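Side-chain contacts in ribonuclease H (Uncultured organism, PDB 3U3G), which probably cleaves the RNA strand of RNA/DNA hybrids: residues E51-A56 / V74-E79; D59-G64 / M108-N113. One frame throughout, in Å; residues are numbered along the deposited sequence.

In the fold
Both contacts draw on helix 45-60, which packs against the mixed five-stranded sheet of the RNase H fold. Along the chain the segments alternate: 51-56 and 59-64 follow each other along helix 45-60 and its C-terminal end, then comes 74-79, which starts on strand 71-76, and last 108-113, at the end of helix 94-110. Contact 1 lies in the core, about 2 Å from the centre of the chain, and packs the middle of the helix on a strand. Contact 2, whose centre is about 14 Å from that of contact 1, joins the end of the same helix to that of helix 94-110 nearer the surface. One helix is thus fastened to the sheet and to a second helix.

Contact 1: E51-A56 / V74-E79; sequences EALIRA and VRMDSE
Leu53 reaches from helix 45-60 to the side chains of Val74 and Met76, and the contact is wholly apolar. Its CB does not itself aim at the strand, but with CG anti to the carbonyl carbon (chi1 -69°) the fork is carried over to strand 71-76. There Leu53 CG lies 3.3 Å from Met76 CE. The CD1 branch meets the same methyl, whereas Leu53 CD2 touches it and also reaches Val74 CG1 at 3.8 Å. The Met76 chain runs about perpendicular to the leucine and bends at its last torsion (chi3 100°), which brings CE against the whole fork; these approaches are tighter than ordinary carbon contact. This is helix-on-sheet packing in the core of the RNase H fold, and Thr8 of the neighbouring strand 3-12 touches both Leu53 and Met76. A branched leucine suits the place because its two methyls can serve two strand residues, while unbranched methionine can bend its thioether to fit. An alanine in place of Leu53 would remove the fork and would probably leave Met76 CE free to turn and a gap beside Val74 CG1.

Contact 2: D59-G64 / M108-N113; sequences DLQMFG and MERVPN
Two helix ends meet here, that of helix 45-60 and that of helix 94-110, and Gln61 and Arg110 lie flat on each other between them. The carboxamide of Gln61 covers one face of the guanidinium group, the two planes only 9° apart. Gln61 CD sits 3.4 Å from Arg110 NE, displaced toward the rim of the group, and Gln61 NE2 is 3.6 Å from Arg110 CZ. This is a stack of flat groups: Gln61 OE1 also comes within 3.5 Å of Arg110 NE, but the angle is too poor for a hydrogen bond. Arginine suits the site because its chain, extended from CG to NE, carries a broad flat group across to the glutamine, whose own chain bends at chi2 (-135°) to bring the amide over it. Arg110 NH1 also makes a weak hydrogen bond to Leu57 O, one turn before Gln61 on helix 45-60.

On the buried side Leu60 and Val111 pack against each other. Leu60 CD1 touches Val111 CG1 at 4.1 Å, the two side chains crossing at about a right angle. Leu60 also lies on Ile4 and Ile6 of strand 3-12 in the RNase H sheet; a branched apolar side chain can touch both the strand and Val111. Val111 is the first residue to leave helical geometry after helix 94-110; its bond from CA to CB points toward the 59-64 segment, and CG1 makes the touch.

Contact 1: E51-A56 / V74-E79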
loop_
_atom_site.group_PDB
_atom_site.type_symbol
_atom_site.label_atom_id
_atom_site.label_comp_id
_atom_site.label_asym_id
_atom_site.label_seq_id
_atom_site.Cartn_x
_atom_site.Cartn_y
_atom_site.Cartn_z
ATOM N N GLU A 51 -0.400 -6.766 0.432
ATOM C CA GLU A 51 -1.809 -6.632 0.801
ATOM C C GLU A 51 -2.171 -5.172 1.067
ATOM O O GLU A 51 -3.298 -4.758 0.814
ATOM C CB GLU A 51 -2.148 -7.494 2.021
ATOM C CG GLU A 51 -2.146 -9.002 1.810
ATOM C CD GLU A 51 -3.379 -9.521 1.076
ATOM O OE1 GLU A 51 -4.106 -8.729 0.414
ATOM O OE2 GLU A 51 -3.574 -10.760 1.108
ATOM N N ALA A 52 -1.243 -4.389 1.608
ATOM C CA ALA A 52 -1.532 -2.987 1.853
ATOM C C ALA A 52 -1.734 -2.230 0.548
ATOM O O ALA A 52 -2.634 -1.390 0.442
ATOM C CB ALA A 52 -0.417 -2.350 2.675
ATOM N N LEU A 53 -0.945 -2.567 -0.478
ATOM C CA LEU A 53 -1.178 -2.002 -1.808
ATOM C C LEU A 53 -2.549 -2.410 -2.373
ATOM O O LEU A 53 -3.246 -1.581 -2.966
ATOM C CB LEU A 53 -0.069 -2.415 -2.785
ATOM C CG LEU A 53 1.321 -1.836 -2.562
ATOM C CD1 LEU A 53 2.347 -2.648 -3.348
ATOM C CD2 LEU A 53 1.325 -0.385 -3.013
ATOM N N ILE A 54 -2.886 -3.696 -2.261
ATOM C CA ILE A 54 -4.192 -4.160 -2.722
ATOM C C ILE A 54 -5.332 -3.395 -2.024
ATOM O O ILE A 54 -6.269 -2.940 -2.670
ATOM C CB ILE A 54 -4.316 -5.674 -2.537
ATOM C CG1 ILE A 54 -3.327 -6.372 -3.477
ATOM C CG2 ILE A 54 -5.741 -6.134 -2.803
ATOM C CD1 ILE A 54 -3.179 -7.849 -3.216
ATOM N N ARG A 55 -5.184 -3.168 -0.726
ATOM C CA ARG A 55 -6.162 -2.406 0.032
ATOM C C ARG A 55 -6.210 -0.946 -0.393
ATOM O O ARG A 55 -7.294 -0.401 -0.583
ATOM C CB ARG A 55 -5.896 -2.516 1.531
ATOM C CG ARG A 55 -6.701 -1.548 2.399
ATOM C CD ARG A 55 -8.228 -1.761 2.331
ATOM N NE ARG A 55 -8.943 -0.863 3.259
ATOM C CZ ARG A 55 -9.171 -1.150 4.534
ATOM N NH1 ARG A 55 -9.712 -0.235 5.332
ATOM N NH2 ARG A 55 -8.874 -2.354 5.007
ATOM N N ALA A 56 -5.052 -0.339 -0.656
ATOM C CA ALA A 56 -5.068 1.031 -1.184
ATOM C C ALA A 56 -5.801 1.142 -2.515
ATOM O O ALA A 56 -6.572 2.079 -2.733
ATOM C CB ALA A 56 -3.653 1.593 -1.298
ATOM N N VAL A 74 1.776 6.565 -5.392
ATOM C CA VAL A 74 1.927 5.700 -4.219
ATOM C C VAL A 74 3.362 5.772 -3.723
ATOM O O VAL A 74 4.300 5.586 -4.509
ATOM C CB VAL A 74 1.596 4.232 -4.557
ATOM C CG1 VAL A 74 1.973 3.329 -3.378
ATOM C CG2 VAL A 74 0.134 4.078 -4.897
ATOM N N ARG A 75 3.518 6.191 -2.472
ATOM C CA ARG A 75 4.810 6.318 -1.809
ATOM C C ARG A 75 5.040 5.168 -0.843
ATOM O O ARG A 75 4.165 4.826 -0.046
ATOM C CB ARG A 75 4.884 7.648 -1.060
ATOM C CG ARG A 75 4.788 8.828 -2.013
ATOM C CD ARG A 75 4.732 10.173 -1.310
ATOM N NE ARG A 75 4.668 11.252 -2.300
ATOM C CZ ARG A 75 4.646 12.546 -1.997
ATOM N NH1 ARG A 75 4.680 12.930 -0.730
ATOM N NH2 ARG A 75 4.499 13.444 -2.968
ATOM N N MET A 76 6.191 4.518 -0.972
ATOM C CA MET A 76 6.528 3.375 -0.137
ATOM C C MET A 76 7.952 3.540 0.340
ATOM O O MET A 76 8.808 4.000 -0.414
ATOM C CB MET A 76 6.458 2.098 -0.968
ATOM C CG MET A 76 5.110 1.852 -1.611
ATOM S SD MET A 76 5.100 0.370 -2.629
ATOM C CE MET A 76 4.337 -0.814 -1.527
ATOM N N ASP A 77 8.242 3.044 1.538
ATOM C CA ASP A 77 9.606 3.106 2.034
ATOM C C ASP A 77 10.437 1.856 1.752
ATOM O O ASP A 77 11.634 1.834 2.052
ATOM C CB ASP A 77 9.664 3.534 3.512
ATOM C CG ASP A 77 9.107 2.484 4.469
ATOM O OD1 ASP A 77 8.004 1.981 4.197
ATOM O OD2 ASP A 77 9.550 2.477 5.645
ATOM N N SER A 78 9.916 0.980 0.905
ATOM C CA SER A 78 10.689 -0.165 0.436
ATOM C C SER A 78 11.131 0.082 -1.004
ATOM O O SER A 78 10.316 0.048 -1.923
ATOM C CB SER A 78 9.838 -1.439 0.493
ATOM O OG SER A 78 10.470 -2.497 -0.218
ATOM N N GLU A 79 12.422 0.318 -1.214
ATOM C CA GLU A 79 12.898 0.529 -2.563
ATOM C C GLU A 79 12.698 -0.725 -3.418
ATOM O O GLU A 79 12.330 -0.636 -4.589
ATOM C CB GLU A 79 14.364 0.991 -2.597
ATOM C CG GLU A 79 14.773 1.375 -4.006
ATOM C CD GLU A 79 16.149 1.988 -4.120
ATOM O OE1 GLU A 79 16.831 2.153 -3.094
ATOM O OE2 GLU A 79 16.500 2.364 -5.257
#

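Contact 2: D59-G64 / M108-N113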
loop_
_atom_site.group_PDB
_atom_site.type_symbol
_atom_site.label_atom_id
_atom_site.label_comp_id
_atom_site.label_asym_id
_atom_site.label_seq_id
_atom_site.Cartn_x
_atom_site.Cartn_y
_atom_site.Cartn_z
ATOM N N ASP A 59 -9.456 1.024 -1.706
ATOM C CA ASP A 59 -9.871 2.307 -1.137
ATOM C C ASP A 59 -10.117 3.299 -2.259
ATOM O O ASP A 59 -11.069 4.074 -2.217
ATOM C CB ASP A 59 -8.762 2.854 -0.236
ATOM C CG ASP A 59 -8.594 2.056 1.054
ATOM O OD1 ASP A 59 -9.571 1.446 1.539
ATOM O OD2 ASP A 59 -7.537 2.230 1.688
ATOM N N LEU A 60 -9.228 3.299 -3.249
ATOM C CA LEU A 60 -9.361 4.250 -4.346
ATOM C C LEU A 60 -10.740 4.222 -5.004
ATOM O O LEU A 60 -11.205 5.242 -5.529
ATOM C CB LEU A 60 -8.271 4.015 -5.396
ATOM C CG LEU A 60 -6.898 4.563 -5.027
ATOM C CD1 LEU A 60 -5.892 4.243 -6.127
ATOM C CD2 LEU A 60 -7.008 6.074 -4.809
ATOM N N GLN A 61 -11.357 3.042 -5.112
ATOM C CA GLN A 61 -12.664 2.956 -5.751
ATOM C C GLN A 61 -13.709 3.833 -5.079
ATOM O O GLN A 61 -14.683 4.244 -5.701
ATOM C CB GLN A 61 -13.162 1.521 -5.794
ATOM C CG GLN A 61 -12.215 0.562 -6.490
ATOM C CD GLN A 61 -12.938 -0.367 -7.445
ATOM O OE1 GLN A 61 -13.171 -0.027 -8.603
ATOM N NE2 GLN A 61 -13.417 -1.487 -6.921
ATOM N N MET A 62 -13.497 4.153 -3.807
ATOM C CA MET A 62 -14.482 4.941 -3.092
ATOM C C MET A 62 -14.533 6.413 -3.502
ATOM O O MET A 62 -15.521 7.090 -3.229
ATOM C CB MET A 62 -14.288 4.792 -1.592
ATOM C CG MET A 62 -14.432 3.350 -1.123
ATOM S SD MET A 62 -16.115 2.697 -1.267
ATOM C CE MET A 62 -16.785 3.316 0.282
ATOM N N PHE A 63 -13.519 6.866 -4.239
ATOM C CA PHE A 63 -13.528 8.218 -4.806
ATOM C C PHE A 63 -14.504 8.327 -5.957
ATOM O O PHE A 63 -14.839 9.436 -6.377
ATOM C CB PHE A 63 -12.119 8.634 -5.251
ATOM C CG PHE A 63 -11.203 8.984 -4.113
ATOM C CD1 PHE A 63 -11.312 10.214 -3.474
ATOM C CD2 PHE A 63 -10.190 8.116 -3.725
ATOM C CE1 PHE A 63 -10.448 10.558 -2.441
ATOM C CE2 PHE A 63 -9.292 8.466 -2.728
ATOM C CZ PHE A 63 -9.436 9.686 -2.060
ATOM N N GLY A 64 -14.827 7.191 -6.574
ATOM C CA GLY A 64 -15.831 7.149 -7.616
ATOM C C GLY A 64 -15.525 8.169 -8.673
ATOM O O GLY A 64 -14.462 8.130 -9.291
ATOM N N MET A 108 -3.625 -1.385 -13.735
ATOM C CA MET A 108 -3.925 -1.097 -15.136
ATOM C C MET A 108 -5.400 -0.806 -15.389
ATOM O O MET A 108 -5.748 0.052 -16.197
ATOM C CB MET A 108 -3.434 -2.227 -16.044
ATOM C CG MET A 108 -3.713 -1.998 -17.516
ATOM S SD MET A 108 -2.547 -0.853 -18.286
ATOM C CE MET A 108 -1.078 -1.881 -18.389
ATOM N N GLU A 109 -6.271 -1.523 -14.737
ATOM C CA GLU A 109 -7.691 -1.385 -14.941
ATOM C C GLU A 109 -8.228 -0.132 -14.286
ATOM O O GLU A 109 -9.002 0.521 -14.870
ATOM C CB GLU A 109 -8.400 -2.630 -14.400
ATOM C CG GLU A 109 -9.908 -2.492 -14.217
ATOM C CD GLU A 109 -10.537 -3.768 -13.843
ATOM O OE1 GLU A 109 -10.642 -4.055 -12.656
ATOM O OE2 GLU A 109 -10.815 -4.504 -14.783
ATOM N N ARG A 110 -7.858 0.139 -13.046
ATOM C CA ARG A 110 -8.468 1.231 -12.264
ATOM C C ARG A 110 -7.720 2.556 -12.388
ATOM O O ARG A 110 -8.297 3.587 -12.274
ATOM C CB ARG A 110 -8.507 0.884 -10.772
ATOM C CG ARG A 110 -9.419 -0.231 -10.408
ATOM C CD ARG A 110 -9.565 -0.400 -8.877
ATOM N NE ARG A 110 -10.100 -1.684 -8.715
ATOM C CZ ARG A 110 -9.976 -2.433 -7.656
ATOM N NH1 ARG A 110 -9.377 -1.991 -6.583
ATOM N NH2 ARG A 110 -10.418 -3.667 -7.685
ATOM N N VAL A 111 -6.398 2.472 -12.483
ATOM C CA VAL A 111 -5.540 3.663 -12.361
ATOM C C VAL A 111 -4.270 3.520 -13.201
ATOM O O VAL A 111 -3.231 3.448 -12.681
ATOM C CB VAL A 111 -5.163 4.027 -10.890
ATOM C CG1 VAL A 111 -6.148 4.781 -10.228
ATOM C CG2 VAL A 111 -4.924 2.832 -10.104
ATOM N N PRO A 112 -4.403 3.458 -14.516
ATOM C CA PRO A 112 -3.252 3.067 -15.330
ATOM C C PRO A 112 -2.121 4.101 -15.331
ATOM O O PRO A 112 -0.976 3.760 -15.653
ATOM C CB PRO A 112 -3.849 2.932 -16.742
ATOM C CG PRO A 112 -5.138 3.685 -16.687
ATOM C CD PRO A 112 -5.648 3.461 -15.297
ATOM N N ASN A 113 -2.392 5.299 -14.833
ATOM C CA ASN A 113 -1.328 6.292 -14.724
ATOM C C ASN A 113 -0.763 6.453 -13.323
ATOM O O ASN A 113 0.043 7.345 -13.079
ATOM C CB ASN A 113 -1.795 7.635 -15.269
ATOM C CG ASN A 113 -2.215 7.551 -16.718
ATOM O OD1 ASN A 113 -1.521 6.947 -17.544
ATOM N ND2 ASN A 113 -3.430 8.010 -17.000
#